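Methyltransferase 1 (Methanosarcina barkeri, PDB 2I2X) transfers the methyl group of methanol to the cob(I)amide of its partner corrinoid protein MtaC, a zinc-dependent step in methanogenesis from methanol. Local coordinates at residues A121-I126 with L160-S165; G216-A221 with P265-G270; Y271-V276 with M284-K289. One frame throughout, in Å; residues are numbered along the deposited sequence.

Contact 1: A121-I126 with L160-S165; sequences ALRHTI and LLSVES. With ZN (zinc ion), chain Q; K (potassium ion), chain S.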
ATOM      1  N   ALA A 121     -14.539   6.400  15.434  1.00  6.39           N
ATOM      2  CA  ALA A 121     -14.346   5.848  16.777  1.00  5.92           C
ATOM      3  C   ALA A 121     -12.884   5.512  16.903  1.00  6.18           C
ATOM      4  O   ALA A 121     -12.206   5.291  15.907  1.00  7.12           O
ATOM      5  CB  ALA A 121     -15.235   4.594  17.021  1.00  5.47           C
ATOM      6  N   LEU A 122     -12.380   5.538  18.121  1.00  6.52           N
ATOM      7  CA  LEU A 122     -10.989   5.275  18.352  1.00  7.52           C
ATOM      8  C   LEU A 122     -10.781   3.966  19.144  1.00  8.21           C
ATOM      9  O   LEU A 122     -11.344   3.762  20.201  1.00  9.32           O
ATOM     10  CB  LEU A 122     -10.356   6.476  19.057  1.00  7.22           C
ATOM     11  CG  LEU A 122      -8.897   6.305  19.490  1.00  7.01           C
ATOM     12  CD1 LEU A 122      -7.997   6.119  18.280  1.00  3.89           C
ATOM     13  CD2 LEU A 122      -8.434   7.453  20.374  1.00  5.46           C
ATOM     14  N   ARG A 123      -9.964   3.081  18.616  1.00  8.69           N
ATOM     15  CA  ARG A 123      -9.677   1.854  19.292  1.00  9.16           C
ATOM     16  C   ARG A 123      -8.243   1.896  19.738  1.00  9.91           C
ATOM     17  O   ARG A 123      -7.353   2.204  18.930  1.00 10.14           O
ATOM     18  CB  ARG A 123      -9.859   0.709  18.344  1.00  8.97           C
ATOM     19  CG  ARG A 123      -9.422  -0.626  18.890  1.00  9.14           C
ATOM     20  CD  ARG A 123      -9.606  -1.595  17.754  1.00  9.19           C
ATOM     21  NE  ARG A 123     -10.138  -2.836  18.210  1.00  9.06           N
ATOM     22  CZ  ARG A 123     -11.052  -3.546  17.577  1.00 10.10           C
ATOM     23  NH1 ARG A 123     -11.572  -3.162  16.423  1.00  7.95           N
ATOM     24  NH2 ARG A 123     -11.442  -4.676  18.134  1.00 13.76           N
ATOM     25  N   HIS A 124      -8.036   1.603  21.022  1.00  9.65           N
ATOM     26  CA  HIS A 124      -6.724   1.439  21.583  1.00  9.79           C
ATOM     27  C   HIS A 124      -6.572  -0.005  21.963  1.00 10.09           C
ATOM     28  O   HIS A 124      -7.440  -0.574  22.622  1.00 10.37           O
ATOM     29  CB  HIS A 124      -6.548   2.317  22.822  1.00  9.88           C
ATOM     30  CG  HIS A 124      -5.748   3.554  22.567  1.00 10.53           C
ATOM     31  ND1 HIS A 124      -5.949   4.360  21.460  1.00 11.47           N
ATOM     32  CD2 HIS A 124      -4.729   4.109  23.256  1.00  8.07           C
ATOM     33  CE1 HIS A 124      -5.099   5.369  21.496  1.00  9.09           C
ATOM     34  NE2 HIS A 124      -4.335   5.229  22.564  1.00  8.81           N
ATOM     35  N   THR A 125      -5.463  -0.587  21.531  1.00 10.47           N
ATOM     36  CA  THR A 125      -5.093  -1.956  21.825  1.00 10.23           C
ATOM     37  C   THR A 125      -3.864  -1.922  22.746  1.00 10.67           C
ATOM     38  O   THR A 125      -2.724  -1.669  22.298  1.00 10.07           O
ATOM     39  CB  THR A 125      -4.763  -2.695  20.515  1.00 10.53           C
ATOM     40  OG1 THR A 125      -5.919  -2.695  19.689  1.00 10.59           O
ATOM     41  CG2 THR A 125      -4.293  -4.157  20.767  1.00 11.21           C
ATOM     42  N   ILE A 126      -4.111  -2.167  24.042  1.00 11.16           N
ATOM     43  CA  ILE A 126      -3.085  -2.164  25.063  1.00 10.39           C
ATOM     44  C   ILE A 126      -2.114  -3.287  24.713  1.00 10.34           C
ATOM     45  O   ILE A 126      -2.504  -4.296  24.123  1.00  9.48           O
ATOM     46  CB  ILE A 126      -3.759  -2.333  26.458  1.00 11.60           C
ATOM     47  CG1 ILE A 126      -4.357  -0.999  26.941  1.00 13.46           C
ATOM     48  CG2 ILE A 126      -2.776  -2.841  27.564  1.00  9.52           C
ATOM     49  CD1 ILE A 126      -5.240  -0.259  25.948  1.00 13.58           C
ATOM     50  N   LEU A 160     -12.916   1.950  21.992  1.00 12.72           N
ATOM     51  CA  LEU A 160     -12.918   0.484  22.009  1.00 12.29           C
ATOM     52  C   LEU A 160     -11.640   0.023  22.673  1.00 12.35           C
ATOM     53  O   LEU A 160     -10.579   0.643  22.502  1.00 13.57           O
ATOM     54  CB  LEU A 160     -13.046  -0.099  20.591  1.00 11.66           C
ATOM     55  CG  LEU A 160     -14.089   0.574  19.665  1.00 11.90           C
ATOM     56  CD1 LEU A 160     -13.813   0.290  18.193  1.00 11.30           C
ATOM     57  CD2 LEU A 160     -15.520   0.225  19.965  1.00 10.19           C
ATOM     58  N   LEU A 161     -11.729  -1.060  23.434  1.00 11.31           N
ATOM     59  CA  LEU A 161     -10.579  -1.579  24.161  1.00 11.00           C
ATOM     60  C   LEU A 161     -10.277  -3.002  23.720  1.00 10.41           C
ATOM     61  O   LEU A 161     -11.186  -3.823  23.648  1.00 10.75           O
ATOM     62  CB  LEU A 161     -10.848  -1.551  25.676  1.00 10.52           C
ATOM     63  CG  LEU A 161     -11.289  -0.228  26.313  1.00 11.83           C
ATOM     64  CD1 LEU A 161     -11.579  -0.409  27.796  1.00 13.53           C
ATOM     65  CD2 LEU A 161     -10.241   0.873  26.103  1.00 11.74           C
ATOM     66  N   SER A 162      -9.012  -3.296  23.445  1.00  9.57           N
ATOM     67  CA  SER A 162      -8.600  -4.595  22.956  1.00  9.40           C
ATOM     68  C   SER A 162      -7.204  -4.886  23.479  1.00  9.35           C
ATOM     69  O   SER A 162      -6.524  -3.982  23.998  1.00  9.14           O
ATOM     70  CB  SER A 162      -8.518  -4.559  21.435  1.00  9.85           C
ATOM     71  OG  SER A 162      -9.765  -4.814  20.818  1.00 12.17           O
ATOM     72  N   VAL A 163      -6.775  -6.138  23.320  1.00  8.30           N
ATOM     73  CA  VAL A 163      -5.398  -6.549  23.581  1.00  8.11           C
ATOM     74  C   VAL A 163      -5.183  -7.773  22.729  1.00  8.38           C
ATOM     75  O   VAL A 163      -6.136  -8.462  22.406  1.00  7.58           O
ATOM     76  CB  VAL A 163      -5.135  -6.925  25.096  1.00  8.37           C
ATOM     77  CG1 VAL A 163      -6.187  -7.857  25.632  1.00  5.71           C
ATOM     78  CG2 VAL A 163      -3.753  -7.578  25.272  1.00  6.81           C
ATOM     79  N   GLU A 164      -3.941  -8.037  22.368  1.00  8.88           N
ATOM     80  CA  GLU A 164      -3.573  -9.328  21.803  1.00 10.80           C
ATOM     81  C   GLU A 164      -2.875 -10.116  22.909  1.00 10.56           C
ATOM     82  O   GLU A 164      -1.670  -9.972  23.101  1.00 10.67           O
ATOM     83  CB  GLU A 164      -2.598  -9.144  20.648  1.00 10.47           C
ATOM     84  CG  GLU A 164      -2.866  -7.909  19.871  1.00 15.30           C
ATOM     85  CD  GLU A 164      -2.606  -8.081  18.394  1.00 20.53           C
ATOM     86  OE1 GLU A 164      -2.095  -9.129  17.978  1.00 22.34           O
ATOM     87  OE2 GLU A 164      -2.904  -7.152  17.622  1.00 24.60           O
ATOM     88  N   SER A 165      -3.622 -10.923  23.647  1.00 10.66           N
ATOM     89  CA  SER A 165      -3.070 -11.511  24.875  1.00 11.22           C
ATOM     90  C   SER A 165      -2.238 -12.788  24.673  1.00 11.77           C
ATOM     91  O   SER A 165      -2.394 -13.476  23.674  1.00 12.30           O
ATOM     92  CB  SER A 165      -4.132 -11.658  25.962  1.00 10.49           C
ATOM     93  OG  SER A 165      -5.210 -12.468  25.561  1.00 11.29           O
TER
HETATM   94 ZN    ZN Q 501      -2.157  -9.401  15.874  1.00 20.92          ZN
HETATM   95  K     K S 511      -1.486  -6.614  15.731  0.70 23.46           K
HETATM   96  O   HOH W   1      -1.792  -6.274  22.427  1.00  6.82           O
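The guanidinium of Arg123 presents an edge to the neighbouring strand: Ser162 OG lies 1° out of its plane, with Leu160 CD1 oblique to the group. The imidazole of His124, on the other face of the sheet, meets the ring of His87 at about 90°. The two strands are parallel neighbours in the TIM barrel, joined by helix 143-155 in a beta-alpha-beta crossover. Four backbone bonds knit them, beginning with Leu160 N to Leu122 O at 3.0 Å; Ile126 N, the last donor, comes to Ser162 O from 25° above the carbonyl plane. Arg123 extends with CG anti to the backbone N and bends at chi3, so NE (3.3 Å) and NH2 (3.2 Å) both reach Ser162 OG side-on. Serine suits this place because its hydroxyl can take both N-H groups and still bond to Gly216 O, while Arg123 NH1 forms a salt bridge with Glu42. The aliphatic part of Arg123 crosses Leu160 obliquely, CB to CD1 4.0 Å. Thr125 turns OG1 to Glu84 and lays CG2 against Val163 CA and Glu164 CG. One water accepts from Glu164 N and donates to Ile126 O. A carboxylate suits the barrel mouth because its two oxygens can serve two cations: Glu164 OE1 binds zinc at 2.1 Å and OE2 binds potassium at 2.4 Å.

Contact 2: G216-A221 with P265-G270; sequences GDTDCA and PGKDCG. With ZN (zinc ion), chain Q.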
ATOM      1  N   GLY A 216     -12.717  -6.861  22.268  1.00  7.11           N
ATOM      2  CA  GLY A 216     -12.341  -8.267  22.091  1.00  6.96           C
ATOM      3  C   GLY A 216     -10.860  -8.431  21.790  1.00  7.59           C
ATOM      4  O   GLY A 216     -10.151  -7.442  21.600  1.00  7.68           O
ATOM      5  N   ASP A 217     -10.431  -9.690  21.710  1.00  7.80           N
ATOM      6  CA  ASP A 217      -9.025 -10.153  21.700  1.00  8.03           C
ATOM      7  C   ASP A 217      -8.756 -10.838  20.348  1.00  7.42           C
ATOM      8  O   ASP A 217      -9.545 -10.701  19.417  1.00  7.92           O
ATOM      9  CB  ASP A 217      -8.883 -11.197  22.826  1.00  8.41           C
ATOM     10  CG  ASP A 217      -7.478 -11.297  23.393  1.00  9.52           C
ATOM     11  OD1 ASP A 217      -6.518 -11.583  22.653  1.00 10.73           O
ATOM     12  OD2 ASP A 217      -7.344 -11.140  24.621  1.00 13.06           O
ATOM     13  N   THR A 218      -7.672 -11.597  20.250  1.00  6.98           N
ATOM     14  CA  THR A 218      -7.271 -12.283  19.004  1.00  6.86           C
ATOM     15  C   THR A 218      -6.272 -13.290  19.398  1.00  6.13           C
ATOM     16  O   THR A 218      -5.325 -12.967  20.139  1.00  3.96           O
ATOM     17  CB  THR A 218      -6.261 -11.462  18.164  1.00  6.83           C
ATOM     18  OG1 THR A 218      -6.714 -10.151  17.974  1.00 11.90           O
ATOM     19  CG2 THR A 218      -6.008 -12.071  16.855  1.00  5.54           C
ATOM     20  N   ASP A 219      -6.372 -14.454  18.781  1.00  6.82           N
ATOM     21  CA  ASP A 219      -5.322 -15.418  18.967  1.00  8.17           C
ATOM     22  C   ASP A 219      -4.039 -15.188  18.183  1.00  9.44           C
ATOM     23  O   ASP A 219      -3.367 -16.172  17.815  1.00 10.34           O
ATOM     24  CB  ASP A 219      -5.796 -16.815  18.714  1.00  7.73           C
ATOM     25  CG  ASP A 219      -5.015 -17.809  19.516  1.00  9.60           C
ATOM     26  OD1 ASP A 219      -4.728 -17.509  20.708  1.00  8.62           O
ATOM     27  OD2 ASP A 219      -4.676 -18.874  18.954  1.00 11.76           O
ATOM     28  N   CYS A 220      -3.692 -13.921  17.944  1.00 10.07           N
ATOM     29  CA  CYS A 220      -2.515 -13.563  17.157  1.00 10.88           C
ATOM     30  C   CYS A 220      -1.242 -14.276  17.594  1.00 11.09           C
ATOM     31  O   CYS A 220      -0.483 -14.782  16.771  1.00 11.06           O
ATOM     32  CB  CYS A 220      -2.247 -12.077  17.246  1.00 10.52           C
ATOM     33  SG  CYS A 220      -1.348 -11.471  15.749  1.00 14.46           S
ATOM     34  N   ALA A 221      -1.039 -14.325  18.910  1.00 11.43           N
ATOM     35  CA  ALA A 221       0.178 -14.860  19.499  1.00 10.58           C
ATOM     36  C   ALA A 221       0.338 -16.359  19.255  1.00 10.16           C
ATOM     37  O   ALA A 221       1.429 -16.889  19.442  1.00 11.13           O
ATOM     38  CB  ALA A 221       0.250 -14.519  20.988  1.00  9.39           C
ATOM     39  N   PRO A 265     -16.469  -4.887  18.392  1.00  6.83           N
ATOM     40  CA  PRO A 265     -15.938  -5.752  17.345  1.00  6.86           C
ATOM     41  C   PRO A 265     -14.608  -6.372  17.719  1.00  7.36           C
ATOM     42  O   PRO A 265     -13.754  -5.693  18.263  1.00  7.41           O
ATOM     43  CB  PRO A 265     -15.754  -4.794  16.165  1.00  7.52           C
ATOM     44  CG  PRO A 265     -15.578  -3.421  16.804  1.00  7.57           C
ATOM     45  CD  PRO A 265     -16.388  -3.452  18.061  1.00  6.21           C
ATOM     46  N   GLY A 266     -14.431  -7.661  17.435  1.00  8.20           N
ATOM     47  CA  GLY A 266     -13.160  -8.320  17.679  1.00  8.06           C
ATOM     48  C   GLY A 266     -12.036  -7.744  16.846  1.00  8.65           C
ATOM     49  O   GLY A 266     -12.259  -7.169  15.789  1.00  9.65           O
ATOM     50  N   LYS A 267     -10.818  -7.915  17.323  1.00  8.77           N
ATOM     51  CA  LYS A 267      -9.613  -7.516  16.605  1.00  8.64           C
ATOM     52  C   LYS A 267      -9.450  -8.102  15.237  1.00  7.56           C
ATOM     53  O   LYS A 267      -9.671  -9.279  15.021  1.00  6.23           O
ATOM     54  CB  LYS A 267      -8.372  -7.896  17.409  1.00  8.54           C
ATOM     55  CG  LYS A 267      -8.042  -6.886  18.492  1.00 11.26           C
ATOM     56  CD  LYS A 267      -7.201  -5.794  17.910  1.00 15.08           C
ATOM     57  CE  LYS A 267      -5.813  -6.308  17.617  1.00 14.42           C
ATOM     58  NZ  LYS A 267      -5.124  -5.334  16.754  1.00 14.65           N
ATOM     59  N   ASP A 268      -8.976  -7.240  14.343  1.00  8.19           N
ATOM     60  CA  ASP A 268      -8.734  -7.528  12.934  1.00  7.92           C
ATOM     61  C   ASP A 268      -7.950  -8.803  12.649  1.00  8.10           C
ATOM     62  O   ASP A 268      -8.311  -9.573  11.763  1.00  8.37           O
ATOM     63  CB  ASP A 268      -8.045  -6.320  12.286  1.00  7.50           C
ATOM     64  CG  ASP A 268      -6.780  -5.902  13.011  1.00  7.41           C
ATOM     65  OD1 ASP A 268      -6.415  -6.540  14.030  1.00  7.87           O
ATOM     66  OD2 ASP A 268      -6.128  -4.944  12.555  1.00  3.68           O
ATOM     67  N   CYS A 269      -6.874  -9.030  13.382  1.00  8.33           N
ATOM     68  CA  CYS A 269      -6.030 -10.193  13.109  1.00  9.56           C
ATOM     69  C   CYS A 269      -6.624 -11.505  13.647  1.00  8.28           C
ATOM     70  O   CYS A 269      -6.021 -12.589  13.493  1.00  7.91           O
ATOM     71  CB  CYS A 269      -4.604  -9.980  13.627  1.00 10.04           C
ATOM     72  SG  CYS A 269      -4.490  -9.619  15.396  1.00 14.20           S
ATOM     73  N   GLY A 270      -7.812 -11.399  14.228  1.00  7.60           N
ATOM     74  CA  GLY A 270      -8.600 -12.570  14.641  1.00  7.44           C
ATOM     75  C   GLY A 270      -9.302 -13.186  13.442  1.00  8.00           C
ATOM     76  O   GLY A 270     -10.517 -13.056  13.277  1.00  8.02           O
TER
HETATM   77 ZN    ZN Q 501      -2.157  -9.401  15.874  1.00 20.92          ZN
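Cys220 sets SG anti to its backbone N (chi1 -154°), whereas Cys269 holds SG in the crowded position between N and the carbonyl carbon (chi1 57°), and these two torsions turn both sulfurs onto one zinc ion. This is the metal site at the C-terminal mouth of the TIM barrel, built by the loops following strand 213-216 and helix 240-259. Cys220 SG binds at 2.2 Å and Cys269 SG at 2.4 Å, with Glu164 as a further ligand. Cysteine suits both places because a sulfur, probably a thiolate here, is a strong ligand for zinc. Thr218 packs on Cys269: with OG1 beside its backbone N (chi1 -51°), which leaves CG2 anti to that N, the methyl comes to 3.2 Å from Cys269 SG and also covers Gly270 N. Asp217 fixes the backbone at this point, its OD1 accepting Thr218 N at 2.7 Å through the anti lone pair and also pairing with Arg253. In segment 265-270, Lys267 to Gly270 form a type I turn, in which a side chain on Gly270 would clash with Lys267 O. Gly216 is likewise suited to the close passage, for a CB would crowd Gly266 and the preceding carbonyl. The Lys267 chain, bent at chi2 and chi3, brings its ammonium back to Glu84 as its main partner and, more weakly, from NZ to Asp268 OD1 at 3.2 Å.

Contact 3: Y271-V276 with M284-K289; sequences YENIIV and MTMEGK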
ATOM      1  N   TYR A 271      -8.556 -13.876  12.586  1.00  7.21           N
ATOM      2  CA  TYR A 271      -9.195 -14.528  11.472  1.00  6.31           C
ATOM      3  C   TYR A 271     -10.269 -15.514  11.905  1.00  6.23           C
ATOM      4  O   TYR A 271     -11.207 -15.774  11.145  1.00  5.81           O
ATOM      5  CB  TYR A 271      -8.157 -15.243  10.655  1.00  6.59           C
ATOM      6  CG  TYR A 271      -7.273 -14.349   9.799  1.00  7.79           C
ATOM      7  CD1 TYR A 271      -6.158 -13.731  10.339  1.00  5.68           C
ATOM      8  CD2 TYR A 271      -7.523 -14.184   8.431  1.00  7.12           C
ATOM      9  CE1 TYR A 271      -5.317 -12.967   9.561  1.00  5.55           C
ATOM     10  CE2 TYR A 271      -6.695 -13.404   7.644  1.00  6.17           C
ATOM     11  CZ  TYR A 271      -5.579 -12.799   8.217  1.00  7.05           C
ATOM     12  OH  TYR A 271      -4.703 -12.029   7.454  1.00  7.93           O
ATOM     13  N   GLU A 272     -10.119 -16.090  13.104  1.00  6.15           N
ATOM     14  CA  GLU A 272     -11.112 -16.987  13.647  1.00  6.61           C
ATOM     15  C   GLU A 272     -12.416 -16.257  14.015  1.00  7.21           C
ATOM     16  O   GLU A 272     -13.408 -16.905  14.385  1.00  7.03           O
ATOM     17  CB  GLU A 272     -10.553 -17.731  14.872  1.00  7.70           C
ATOM     18  CG  GLU A 272     -10.301 -16.876  16.164  1.00  8.15           C
ATOM     19  CD  GLU A 272      -9.002 -16.074  16.126  1.00  9.57           C
ATOM     20  OE1 GLU A 272      -8.604 -15.566  17.214  1.00  9.63           O
ATOM     21  OE2 GLU A 272      -8.393 -15.934  15.022  1.00  7.45           O
ATOM     22  N   ASN A 273     -12.413 -14.914  13.930  1.00  7.32           N
ATOM     23  CA  ASN A 273     -13.613 -14.112  14.235  1.00  6.89           C
ATOM     24  C   ASN A 273     -14.839 -14.540  13.437  1.00  6.85           C
ATOM     25  O   ASN A 273     -15.990 -14.335  13.883  1.00  6.84           O
ATOM     26  CB  ASN A 273     -13.374 -12.615  14.042  1.00  6.23           C
ATOM     27  CG  ASN A 273     -12.465 -12.017  15.102  1.00  6.33           C
ATOM     28  OD1 ASN A 273     -12.186 -12.637  16.138  1.00  5.92           O
ATOM     29  ND2 ASN A 273     -11.960 -10.809  14.829  1.00  4.83           N
ATOM     30  N   ILE A 274     -14.619 -15.137  12.267  1.00  6.06           N
ATOM     31  CA  ILE A 274     -15.777 -15.593  11.497  1.00  5.75           C
ATOM     32  C   ILE A 274     -16.545 -16.691  12.297  1.00  6.11           C
ATOM     33  O   ILE A 274     -17.790 -16.670  12.408  1.00  5.61           O
ATOM     34  CB  ILE A 274     -15.408 -16.020  10.048  1.00  5.24           C
ATOM     35  CG1 ILE A 274     -16.634 -16.529   9.286  1.00  3.80           C
ATOM     36  CG2 ILE A 274     -14.291 -17.099  10.045  1.00  4.27           C
ATOM     37  CD1 ILE A 274     -17.695 -15.527   9.023  1.00  3.48           C
ATOM     38  N   ILE A 275     -15.800 -17.641  12.856  1.00  6.23           N
ATOM     39  CA  ILE A 275     -16.420 -18.624  13.739  1.00  6.33           C
ATOM     40  C   ILE A 275     -17.085 -17.921  14.924  1.00  5.77           C
ATOM     41  O   ILE A 275     -18.197 -18.240  15.259  1.00  6.00           O
ATOM     42  CB  ILE A 275     -15.405 -19.665  14.206  1.00  6.33           C
ATOM     43  CG1 ILE A 275     -14.844 -20.416  13.005  1.00  6.62           C
ATOM     44  CG2 ILE A 275     -16.055 -20.652  15.138  1.00  7.27           C
ATOM     45  CD1 ILE A 275     -13.498 -21.026  13.244  1.00  5.28           C
ATOM     46  N   VAL A 276     -16.419 -16.938  15.517  1.00  5.75           N
ATOM     47  CA  VAL A 276     -16.913 -16.262  16.717  1.00  6.13           C
ATOM     48  C   VAL A 276     -18.213 -15.502  16.477  1.00  7.35           C
ATOM     49  O   VAL A 276     -19.122 -15.507  17.330  1.00  7.63           O
ATOM     50  CB  VAL A 276     -15.811 -15.332  17.329  1.00  6.37           C
ATOM     51  CG1 VAL A 276     -16.358 -14.499  18.469  1.00  5.99           C
ATOM     52  CG2 VAL A 276     -14.614 -16.156  17.823  1.00  4.09           C
ATOM     53  N   MET A 284     -17.397  -8.081  14.046  1.00  6.34           N
ATOM     54  CA  MET A 284     -15.967  -8.410  14.018  1.00  5.94           C
ATOM     55  C   MET A 284     -15.239  -7.612  12.934  1.00  6.66           C
ATOM     56  O   MET A 284     -15.754  -7.424  11.839  1.00  6.39           O
ATOM     57  CB  MET A 284     -15.759  -9.891  13.749  1.00  4.24           C
ATOM     58  CG  MET A 284     -16.434 -10.825  14.742  1.00  5.87           C
ATOM     59  SD  MET A 284     -15.637 -10.863  16.378  1.00  5.20           S
ATOM     60  CE  MET A 284     -17.090 -11.046  17.425  1.00  9.50           C
ATOM     61  N   THR A 285     -14.036  -7.143  13.256  1.00  7.09           N
ATOM     62  CA  THR A 285     -13.133  -6.658  12.240  1.00  7.35           C
ATOM     63  C   THR A 285     -12.376  -7.810  11.589  1.00  7.33           C
ATOM     64  O   THR A 285     -12.048  -8.803  12.253  1.00  7.04           O
ATOM     65  CB  THR A 285     -12.152  -5.678  12.841  1.00  7.02           C
ATOM     66  OG1 THR A 285     -12.898  -4.688  13.545  1.00  9.89           O
ATOM     67  CG2 THR A 285     -11.349  -5.000  11.769  1.00  5.60           C
ATOM     68  N   MET A 286     -12.089  -7.672  10.294  1.00  7.37           N
ATOM     69  CA  MET A 286     -11.251  -8.657   9.584  1.00  7.17           C
ATOM     70  C   MET A 286     -10.154  -7.934   8.810  1.00  7.45           C
ATOM     71  O   MET A 286     -10.180  -6.692   8.702  1.00  8.23           O
ATOM     72  CB  MET A 286     -12.092  -9.531   8.654  1.00  6.47           C
ATOM     73  CG  MET A 286     -13.310 -10.184   9.318  1.00  6.13           C
ATOM     74  SD  MET A 286     -12.954 -11.502  10.523  1.00  5.80           S
ATOM     75  CE  MET A 286     -12.321 -12.861   9.499  1.00  2.00           C
ATOM     76  N   GLU A 287      -9.200  -8.700   8.274  1.00  6.86           N
ATOM     77  CA  GLU A 287      -8.125  -8.168   7.439  1.00  6.53           C
ATOM     78  C   GLU A 287      -7.732  -9.220   6.421  1.00  6.90           C
ATOM     79  O   GLU A 287      -7.683 -10.415   6.741  1.00  7.04           O
ATOM     80  CB  GLU A 287      -6.897  -7.821   8.277  1.00  6.29           C
ATOM     81  CG  GLU A 287      -6.256  -9.025   8.957  1.00  7.82           C
ATOM     82  CD  GLU A 287      -5.251  -8.622  10.014  1.00 11.07           C
ATOM     83  OE1 GLU A 287      -5.550  -7.686  10.775  1.00 10.88           O
ATOM     84  OE2 GLU A 287      -4.152  -9.208  10.067  1.00 10.54           O
ATOM     85  N   GLY A 288      -7.433  -8.784   5.204  1.00  6.57           N
ATOM     86  CA  GLY A 288      -7.030  -9.703   4.165  1.00  6.83           C
ATOM     87  C   GLY A 288      -6.277  -8.997   3.064  1.00  6.84           C
ATOM     88  O   GLY A 288      -5.215  -8.427   3.284  1.00  6.88           O
ATOM     89  N   LYS A 289      -6.861  -8.995   1.880  1.00  7.07           N
ATOM     90  CA  LYS A 289      -6.194  -8.443   0.705  1.00  7.30           C
ATOM     91  C   LYS A 289      -5.642  -7.018   0.891  1.00  6.94           C
ATOM     92  O   LYS A 289      -4.664  -6.659   0.221  1.00  7.49           O
ATOM     93  CB  LYS A 289      -7.121  -8.502  -0.507  1.00  7.00           C
ATOM     94  CG  LYS A 289      -8.193  -7.449  -0.541  1.00  8.64           C
ATOM     95  CD  LYS A 289      -8.761  -7.371  -1.919  1.00 15.33           C
ATOM     96  CE  LYS A 289     -10.152  -6.777  -1.944  1.00 18.62           C
ATOM     97  NZ  LYS A 289     -10.775  -7.018  -3.302  1.00 18.00           N
TER
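Tyr271 and Glu287 cross at about a right angle, with the phenol ring and the carboxylate plane 79° apart. The ring reaches across so that CE2 lies 3.3 Å from the backbone O of Glu287, while its hydroxyl end rests beside the same residue's side chain, OH to CG 3.7 Å. Neither polar tip is spent on the other: Tyr271 OH bonds to Asp297, and Glu287 OE2 to His295. An aromatic residue with a terminal hydroxyl suits this place, since the ring covers the Glu287 backbone and the hydroxyl still ends on a polar partner. An alanine here would remove the ring and its hydroxyl, and would probably leave the Glu287 backbone less well packed and Asp297 without this bond.

Asn273 stands between two methionines and the strand. Its amide is turned so that Thr285 O lies only 4° out of the amide plane, and ND2 donates to that oxygen at 3.3 Å in a fairly straight bond (157° at the hydrogen). Met284 crosses Asn273 obliquely, laying SD against CG at 3.6 Å, and then bends so that CE meets Val276 CG1 at 3.7 Å, nearly at right angles. Met286 comes to Asn273 from further along the strand, SD to CB 3.7 Å, its methyl CE ending 3.5 Å from Tyr271 O. Flexible, unbranched methionines suit this uneven surface, since their bent chains fit round Asn273 and on to Val276 and Tyr271.

Thr285, between Met284 and Met286 in sequence, points away from segment 271-276 and bonds to Glu42, while the ends of both methionines pack on that segment. Strand 285-287 of the barrel's parallel sheet is thus covered by helix 273-280, as in the helix layer around a TIM barrel.

Overall arrangement
The three contacts, in series along the chain, converge on the zinc site. Contacts 1 and 2, with centres about 10 Å apart, share the ion and are tied by Ser162 OG to Gly216 O (2.8 Å) and Ser165 OG to Asp217 OD2 (2.7 Å). Contact 3, its centre about 8 Å from that of contact 2, is linked to it by Gly266 O to Thr285 N (3.1 Å) and Asp219 N to Glu272 OE1 (2.9 Å). Its Glu287 side chain comes within about 6 Å of the zinc (nearest atoms). The corrinoid B13 touches Ala221; the Glu164 side chain is about 5 Å from B13 (nearest atoms). Contacts 1 and 3, centres about 16 Å apart, reach the same parallel sheet.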